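Local coordinates for cupin 2, conserved barrel domain protein (Novosphingobium aromaticivorans DSM 12444, PDB 3ES1) that is of unknown function but has a cupin-like beta-barrel fold and pairs with a second copy of itself in the crystal, at the interface of chains A and B. Sequence-based numbering; all coordinates share one arbitrary frame. Chains: chain A/B, Cupin 2, conserved barrel domain protein.

Contact 1: the interface of chains A and B. Residues chain A 56, 100, 102, 152-153; chain B 56-58, 79, 152.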
loop_
_atom_site.group_PDB
_atom_site.type_symbol
_atom_site.label_atom_id
_atom_site.label_comp_id
_atom_site.label_asym_id
_atom_site.label_seq_id
_atom_site.Cartn_x
_atom_site.Cartn_y
_atom_site.Cartn_z
ATOM N N VAL A 56 -3.707 -12.138 8.131
ATOM C CA VAL A 56 -3.956 -12.185 6.705
ATOM C C VAL A 56 -4.251 -13.659 6.325
ATOM O O VAL A 56 -3.470 -14.539 6.717
ATOM C CB VAL A 56 -2.775 -11.567 5.856
ATOM C CG1 VAL A 56 -2.650 -10.055 6.103
ATOM C CG2 VAL A 56 -1.433 -12.268 6.088
ATOM N N ILE A 100 6.511 -9.345 3.186
ATOM C CA ILE A 100 6.694 -8.634 1.918
ATOM C C ILE A 100 6.085 -7.268 2.142
ATOM O O ILE A 100 5.039 -7.144 2.743
ATOM C CB ILE A 100 6.057 -9.387 0.686
ATOM C CG1 ILE A 100 6.500 -8.776 -0.655
ATOM C CG2 ILE A 100 4.498 -9.507 0.731
ATOM C CD1 ILE A 100 6.027 -9.591 -1.907
ATOM N N TYR A 102 5.171 -3.380 0.397
ATOM C CA TYR A 102 5.003 -2.475 -0.720
ATOM C C TYR A 102 5.266 -1.068 -0.186
ATOM O O TYR A 102 4.575 -0.582 0.703
ATOM C CB TYR A 102 3.596 -2.559 -1.330
ATOM C CG TYR A 102 3.175 -3.923 -1.729
ATOM C CD1 TYR A 102 4.070 -4.793 -2.400
ATOM C CD2 TYR A 102 1.874 -4.397 -1.451
ATOM C CE1 TYR A 102 3.665 -6.083 -2.781
ATOM C CE2 TYR A 102 1.478 -5.700 -1.836
ATOM C CZ TYR A 102 2.373 -6.526 -2.531
ATOM O OH TYR A 102 1.973 -7.806 -2.903
ATOM N N ILE A 152 3.153 -7.080 4.779
ATOM C CA ILE A 152 2.296 -8.258 4.787
ATOM C C ILE A 152 3.110 -9.480 5.203
ATOM O O ILE A 152 4.166 -9.765 4.645
ATOM C CB ILE A 152 1.661 -8.501 3.383
ATOM C CG1 ILE A 152 0.758 -7.339 2.948
ATOM C CG2 ILE A 152 0.836 -9.812 3.363
ATOM C CD1 ILE A 152 0.456 -7.320 1.445
ATOM N N GLU A 153 2.638 -10.118 6.282
ATOM C CA GLU A 153 3.182 -11.362 6.810
ATOM C C GLU A 153 3.678 -12.324 5.724
ATOM O O GLU A 153 3.006 -12.545 4.719
ATOM C CB GLU A 153 2.095 -12.034 7.688
ATOM C CG GLU A 153 2.535 -13.333 8.302
ATOM C CD GLU A 153 1.444 -14.039 9.101
ATOM O OE1 GLU A 153 0.366 -13.434 9.378
ATOM O OE2 GLU A 153 1.674 -15.226 9.421
ATOM N N VAL B 56 -1.839 -14.932 0.921
ATOM C CA VAL B 56 -1.455 -14.228 2.128
ATOM C C VAL B 56 -1.660 -15.194 3.323
ATOM O O VAL B 56 -2.743 -15.789 3.424
ATOM C CB VAL B 56 -2.230 -12.863 2.314
ATOM C CG1 VAL B 56 -1.838 -11.853 1.223
ATOM C CG2 VAL B 56 -3.751 -13.036 2.373
ATOM N N PRO B 57 -0.619 -15.407 4.170
ATOM C CA PRO B 57 0.740 -14.845 4.053
ATOM C C PRO B 57 1.403 -15.144 2.719
ATOM O O PRO B 57 1.093 -16.124 2.039
ATOM C CB PRO B 57 1.506 -15.501 5.206
ATOM C CG PRO B 57 0.447 -15.957 6.181
ATOM C CD PRO B 57 -0.751 -16.278 5.371
ATOM N N ALA B 58 2.332 -14.262 2.382
ATOM C CA ALA B 58 3.033 -14.301 1.106
ATOM C C ALA B 58 4.205 -15.278 1.205
ATOM O O ALA B 58 4.383 -15.973 2.212
ATOM C CB ALA B 58 3.507 -12.922 0.707
ATOM N N SER B 79 -2.632 -11.072 -2.406
ATOM C CA SER B 79 -2.566 -9.608 -2.451
ATOM C C SER B 79 -2.254 -9.091 -3.816
ATOM O O SER B 79 -1.695 -9.777 -4.673
ATOM C CB SER B 79 -1.566 -9.022 -1.428
ATOM O OG SER B 79 -0.200 -9.173 -1.798
ATOM N N ILE B 152 -6.006 -6.843 -0.124
ATOM C CA ILE B 152 -5.630 -8.016 0.655
ATOM C C ILE B 152 -6.868 -8.864 0.931
ATOM O O ILE B 152 -7.882 -8.375 1.421
ATOM C CB ILE B 152 -4.961 -7.606 2.003
ATOM C CG1 ILE B 152 -3.659 -6.822 1.788
ATOM C CG2 ILE B 152 -4.659 -8.848 2.877
ATOM C CD1 ILE B 152 -3.193 -6.044 3.024
#

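Contact 2: the interface of chains A and B. Residues chain A 112, 114, 118-120; chain B 19, 29.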
loop_
_atom_site.group_PDB
_atom_site.type_symbol
_atom_site.label_atom_id
_atom_site.label_comp_id
_atom_site.label_asym_id
_atom_site.label_seq_id
_atom_site.Cartn_x
_atom_site.Cartn_y
_atom_site.Cartn_z
ATOM N N LEU A 112 17.619 3.365 -1.163
ATOM C CA LEU A 112 17.456 2.032 -0.592
ATOM C C LEU A 112 18.768 1.305 -0.676
ATOM O O LEU A 112 19.284 1.056 -1.769
ATOM C CB LEU A 112 16.386 1.261 -1.339
ATOM C CG LEU A 112 16.163 -0.224 -1.069
ATOM C CD1 LEU A 112 15.847 -0.479 0.423
ATOM C CD2 LEU A 112 15.066 -0.742 -1.908
ATOM N N LEU A 114 20.727 -2.278 0.383
ATOM C CA LEU A 114 20.570 -3.697 0.705
ATOM C C LEU A 114 21.883 -4.245 1.240
ATOM O O LEU A 114 22.573 -3.546 1.953
ATOM C CB LEU A 114 20.093 -4.477 -0.504
ATOM C CG LEU A 114 18.804 -3.945 -1.162
ATOM C CD1 LEU A 114 18.401 -4.828 -2.307
ATOM C CD2 LEU A 114 17.645 -3.873 -0.218
ATOM N N ALA A 118 25.095 -2.491 -1.696
ATOM C CA ALA A 118 24.224 -2.307 -2.871
ATOM C C ALA A 118 23.156 -1.255 -2.557
ATOM O O ALA A 118 22.496 -1.305 -1.530
ATOM C CB ALA A 118 23.572 -3.625 -3.307
ATOM N N LYS A 119 23.022 -0.268 -3.410
ATOM C CA LYS A 119 21.985 0.699 -3.228
ATOM C C LYS A 119 21.548 1.412 -4.485
ATOM O O LYS A 119 22.258 1.485 -5.413
ATOM C CB LYS A 119 22.354 1.701 -2.171
ATOM C CG LYS A 119 23.480 2.528 -2.489
ATOM C CD LYS A 119 24.244 2.758 -1.256
ATOM C CE LYS A 119 25.141 3.892 -1.333
ATOM N NZ LYS A 119 25.768 4.186 -2.602
ATOM N N ARG A 120 20.355 1.944 -4.441
ATOM C CA ARG A 120 19.732 2.740 -5.534
ATOM C C ARG A 120 18.698 3.682 -4.997
ATOM O O ARG A 120 18.191 3.503 -3.904
ATOM C CB ARG A 120 18.928 1.893 -6.523
ATOM C CG ARG A 120 19.745 1.146 -7.373
ATOM C CD ARG A 120 18.937 0.297 -8.269
ATOM N NE ARG A 120 19.831 -0.756 -8.676
ATOM C CZ ARG A 120 19.568 -1.667 -9.581
ATOM N NH1 ARG A 120 18.392 -1.731 -10.207
ATOM N NH2 ARG A 120 20.497 -2.543 -9.790
ATOM N N THR B 19 13.202 -6.270 -4.844
ATOM C CA THR B 19 14.342 -6.865 -4.173
ATOM C C THR B 19 14.211 -8.379 -4.112
ATOM O O THR B 19 13.178 -8.931 -4.410
ATOM C CB THR B 19 14.531 -6.345 -2.715
ATOM O OG1 THR B 19 13.597 -6.969 -1.803
ATOM C CG2 THR B 19 14.350 -4.880 -2.627
ATOM N N PHE B 29 19.192 -6.335 -5.623
ATOM C CA PHE B 29 18.115 -5.822 -6.527
ATOM C C PHE B 29 17.802 -6.860 -7.587
ATOM O O PHE B 29 18.707 -7.357 -8.256
ATOM C CB PHE B 29 18.512 -4.445 -7.134
ATOM C CG PHE B 29 18.605 -3.368 -6.103
ATOM C CD1 PHE B 29 17.467 -2.762 -5.611
ATOM C CD2 PHE B 29 19.831 -2.975 -5.577
ATOM C CE1 PHE B 29 17.576 -1.755 -4.630
ATOM C CE2 PHE B 29 19.922 -2.010 -4.565
ATOM C CZ PHE B 29 18.797 -1.428 -4.088
#

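Contact 3: the interface of chains A and B. Residues chain A 79, 81, 102, 150, 152; chain B 102, 104, 150, 152.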
loop_
_atom_site.group_PDB
_atom_site.type_symbol
_atom_site.label_atom_id
_atom_site.label_comp_id
_atom_site.label_asym_id
_atom_site.label_seq_id
_atom_site.Cartn_x
_atom_site.Cartn_y
_atom_site.Cartn_z
ATOM N N SER A 79 -1.205 -7.661 8.670
ATOM C CA SER A 79 -0.742 -6.538 7.850
ATOM C C SER A 79 -0.685 -5.256 8.614
ATOM O O SER A 79 -1.345 -5.064 9.636
ATOM C CB SER A 79 -1.582 -6.345 6.567
ATOM O OG SER A 79 -2.859 -5.757 6.791
ATOM N N ILE A 81 -0.162 -0.892 7.658
ATOM C CA ILE A 81 0.139 0.268 6.795
ATOM C C ILE A 81 0.516 1.429 7.692
ATOM O O ILE A 81 -0.209 1.790 8.600
ATOM C CB ILE A 81 -1.008 0.641 5.770
ATOM C CG1 ILE A 81 -0.630 1.873 4.898
ATOM C CG2 ILE A 81 -2.348 0.866 6.473
ATOM C CD1 ILE A 81 -1.522 2.075 3.663
ATOM N N TYR A 102 5.171 -3.380 0.397
ATOM C CA TYR A 102 5.003 -2.475 -0.720
ATOM C C TYR A 102 5.266 -1.068 -0.186
ATOM O O TYR A 102 4.575 -0.582 0.703
ATOM C CB TYR A 102 3.596 -2.559 -1.330
ATOM C CG TYR A 102 3.175 -3.923 -1.729
ATOM C CD1 TYR A 102 4.070 -4.793 -2.400
ATOM C CD2 TYR A 102 1.874 -4.397 -1.451
ATOM C CE1 TYR A 102 3.665 -6.083 -2.781
ATOM C CE2 TYR A 102 1.478 -5.700 -1.836
ATOM C CZ TYR A 102 2.373 -6.526 -2.531
ATOM O OH TYR A 102 1.973 -7.806 -2.903
ATOM N N ILE A 150 3.284 -0.692 3.280
ATOM C CA ILE A 150 2.378 -1.785 3.580
ATOM C C ILE A 150 3.152 -3.094 3.774
ATOM O O ILE A 150 3.786 -3.600 2.862
ATOM C CB ILE A 150 1.312 -1.975 2.480
ATOM C CG1 ILE A 150 0.478 -0.697 2.253
ATOM C CG2 ILE A 150 0.339 -3.135 2.845
ATOM C CD1 ILE A 150 1.120 0.409 1.378
ATOM N N ILE A 152 3.153 -7.080 4.779
ATOM C CA ILE A 152 2.296 -8.258 4.787
ATOM C C ILE A 152 3.110 -9.480 5.203
ATOM O O ILE A 152 4.166 -9.765 4.645
ATOM C CB ILE A 152 1.661 -8.501 3.383
ATOM C CG1 ILE A 152 0.758 -7.339 2.948
ATOM C CG2 ILE A 152 0.836 -9.812 3.363
ATOM C CD1 ILE A 152 0.456 -7.320 1.445
ATOM N N TYR B 102 -6.042 -0.873 1.025
ATOM C CA TYR B 102 -5.433 0.378 1.421
ATOM C C TYR B 102 -5.240 1.195 0.144
ATOM O O TYR B 102 -4.532 0.790 -0.773
ATOM C CB TYR B 102 -4.085 0.171 2.129
ATOM C CG TYR B 102 -4.132 -0.748 3.291
ATOM C CD1 TYR B 102 -5.191 -0.679 4.229
ATOM C CD2 TYR B 102 -3.127 -1.718 3.496
ATOM C CE1 TYR B 102 -5.228 -1.548 5.333
ATOM C CE2 TYR B 102 -3.176 -2.592 4.609
ATOM C CZ TYR B 102 -4.217 -2.476 5.541
ATOM O OH TYR B 102 -4.256 -3.342 6.631
ATOM N N ILE B 104 -4.006 4.884 -1.470
ATOM C CA ILE B 104 -3.223 6.099 -1.202
ATOM C C ILE B 104 -3.294 7.043 -2.367
ATOM O O ILE B 104 -2.904 6.708 -3.507
ATOM C CB ILE B 104 -1.725 5.791 -0.808
ATOM C CG1 ILE B 104 -1.665 4.738 0.338
ATOM C CG2 ILE B 104 -1.025 7.047 -0.296
ATOM C CD1 ILE B 104 -1.499 3.298 -0.146
ATOM N N ILE B 150 -3.680 -1.243 -2.633
ATOM C CA ILE B 150 -3.264 -2.540 -2.134
ATOM C C ILE B 150 -4.469 -3.338 -1.623
ATOM O O ILE B 150 -5.129 -2.955 -0.671
ATOM C CB ILE B 150 -2.212 -2.420 -1.010
ATOM C CG1 ILE B 150 -0.958 -1.648 -1.469
ATOM C CG2 ILE B 150 -1.765 -3.828 -0.517
ATOM C CD1 ILE B 150 -1.057 -0.101 -1.481
ATOM N N ILE B 152 -6.006 -6.843 -0.124
ATOM C CA ILE B 152 -5.630 -8.016 0.655
ATOM C C ILE B 152 -6.868 -8.864 0.931
ATOM O O ILE B 152 -7.882 -8.375 1.421
ATOM C CB ILE B 152 -4.961 -7.606 2.003
ATOM C CG1 ILE B 152 -3.659 -6.822 1.788
ATOM C CG2 ILE B 152 -4.659 -8.848 2.877
ATOM C CD1 ILE B 152 -3.193 -6.044 3.024
#

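Contact 1: the interface of chains A and B
A:Val56 and B:Val56 face each other across the two-fold axis relating two cupin-fold chains of the deposited assembly, possibly a dimer, their side chains crossing at about a right angle with the CB atoms 3.8 Å apart. This is the tightly packed part. In A:Val56, CG1 lies anti to the carbonyl carbon (chi1 -66°) and meets B:Ile152 CG2 at 4.0 Å, which leaves CG2 between the backbone N and the carbonyl carbon, facing B:Pro57 N and B:Val56 CB. Compact branched residues suit a place where each chain meets its own copy. The CD1 methyls of A:Ile152 and B:Ile152 meet end on at 4.2 Å, a more relaxed fit.

B:Pro57 follows a cis peptide bond. Its CG lies 3.6 Å from the carboxylate carbon CD of A:Glu153, the glutamate stem being laid parallel to the proline. The carboxylate end touches the same B:Pro57 CG through OE2 at 3.5 Å, and beyond it the extended glutamate may face solvent. A backbone hydrogen bond also joins the chains here: B:Ala58 N donates to A:Glu153 O at 3.0 Å. The small B:Ala58 CB then fits against A:Ile100 CG2 at 3.6 Å.

At the other end, the phenol A:Tyr102 OH and the hydroxyl B:Ser79 OG share a hydrogen bond of 2.8 Å, its direction undecided. Beside it, A:Ile152 CD1 touches B:Ser79 CB, giving the polar pair an apolar flank.

Contact 2: the interface of chains A and B
B:Phe29, from strand 27-35, inserts its ring between A:Leu114 and A:Arg120 of the partner subunit, an aromatic plug in the side of a cupin-fold chain. The first torsion of the phenylalanine (chi1 -66°) places CG anti to its carbonyl carbon, and chi2 near -79° presents the two faces to these neighbours. Over the centre of one face sits the methyl CD1 of A:Leu114, 3.7 Å from the ring centroid, a CH-pi contact made with the leucine set at a slant to the phenylalanine.

The opposite face takes A:Arg120, whose NE lies over the rim side of the ring, 4.1 Å from the centroid, as a cation-pi contact. Guanidinium and ring planes are only 18° apart, and the arginine runs antiparallel to the phenylalanine. Extended from CG to NE, the arginine carries its flat head beyond the ring, so that B:Phe29 CB lies over the guanidinium carbon CZ. A long side chain with a flat cationic end suits this cover.

The ring's far edge meets backbone: A:Leu112 O lies in the ring plane, 3.4 Å from CZ, and A:Lys119 CA is 3.7 Å from CE2. A:Leu112 CD2 adds a methyl at CE1. On the leucine side, B:Thr19 CG2 meets A:Leu114 CD1 at 4.1 Å. An alanine in place of B:Phe29 is likely to leave a gap between A:Leu114 and A:Arg120, with the guanidinium deprived of its aromatic partner and freer to swing.

Contact 3: the interface of chains A and B
Strand 79-86 of one cupin-fold chain packs on strand 99-107 of the other, with the two strands 145-153 facing each other between them, forming an isoleucine-rich sheet-to-sheet contact between the two chains. B:Tyr102 lies against strand 79-86 of chain A. The methyl CG2 of A:Ile81 stands over the centre of the tyrosine ring, 3.7 Å from its centroid, in a CH-pi contact. The longer branch goes to the root of the same ring: its CG1 is anti to the backbone N (chi1 180°), and CD1 beyond it reaches B:Tyr102 CB at 3.5 Å and B:Ile104 CD1 at 4.0 Å. Beta-branching thus lets one residue cover the ring and pack at its root.

The ring edge is used too. A:Ile150 CG2 lies in the plane of the B:Tyr102 ring, 3.8 Å from CD2, and B:Ile150 CG2 meets A:Tyr102 in the same way. The ring is therefore steadied by one isoleucine above its face and another at its rim. At the far end of the ring, B:Tyr102 OH and A:Ser79 OG share a hydrogen bond of 2.8 Å, either able to donate. Tyrosine suits the place because it combines a broad apolar surface with a polar terminus that pairs with the serine hydroxyl.

Between the two tyrosines, A:Ile150 and B:Ile150 meet end on, their CD1 methyls 3.6 Å apart; the bend at chi2, near 80°, brings each CD1 against its twin.

Contact 1 and contact 3 are adjoining portions of one surface: the centres of their C-alpha atoms are about 8 Å apart, and they share A:Tyr102, A:Ile152 and B:Ile152. Strands 79-86, 99-107 and 145-153 supply residues to both, and contact 1 adds the loop around residue 56, which also meets its own twin. Contact 2 lies about 21 Å from each and draws on other elements, strands 14-21 and 27-35 of chain B against strands 110-113 and 119-122 of chain A. Two-fold symmetry repeats every contact with the chains exchanged. Contacts spread over separate elements are compatible with a dimer, although the crystal alone does not establish one in solution.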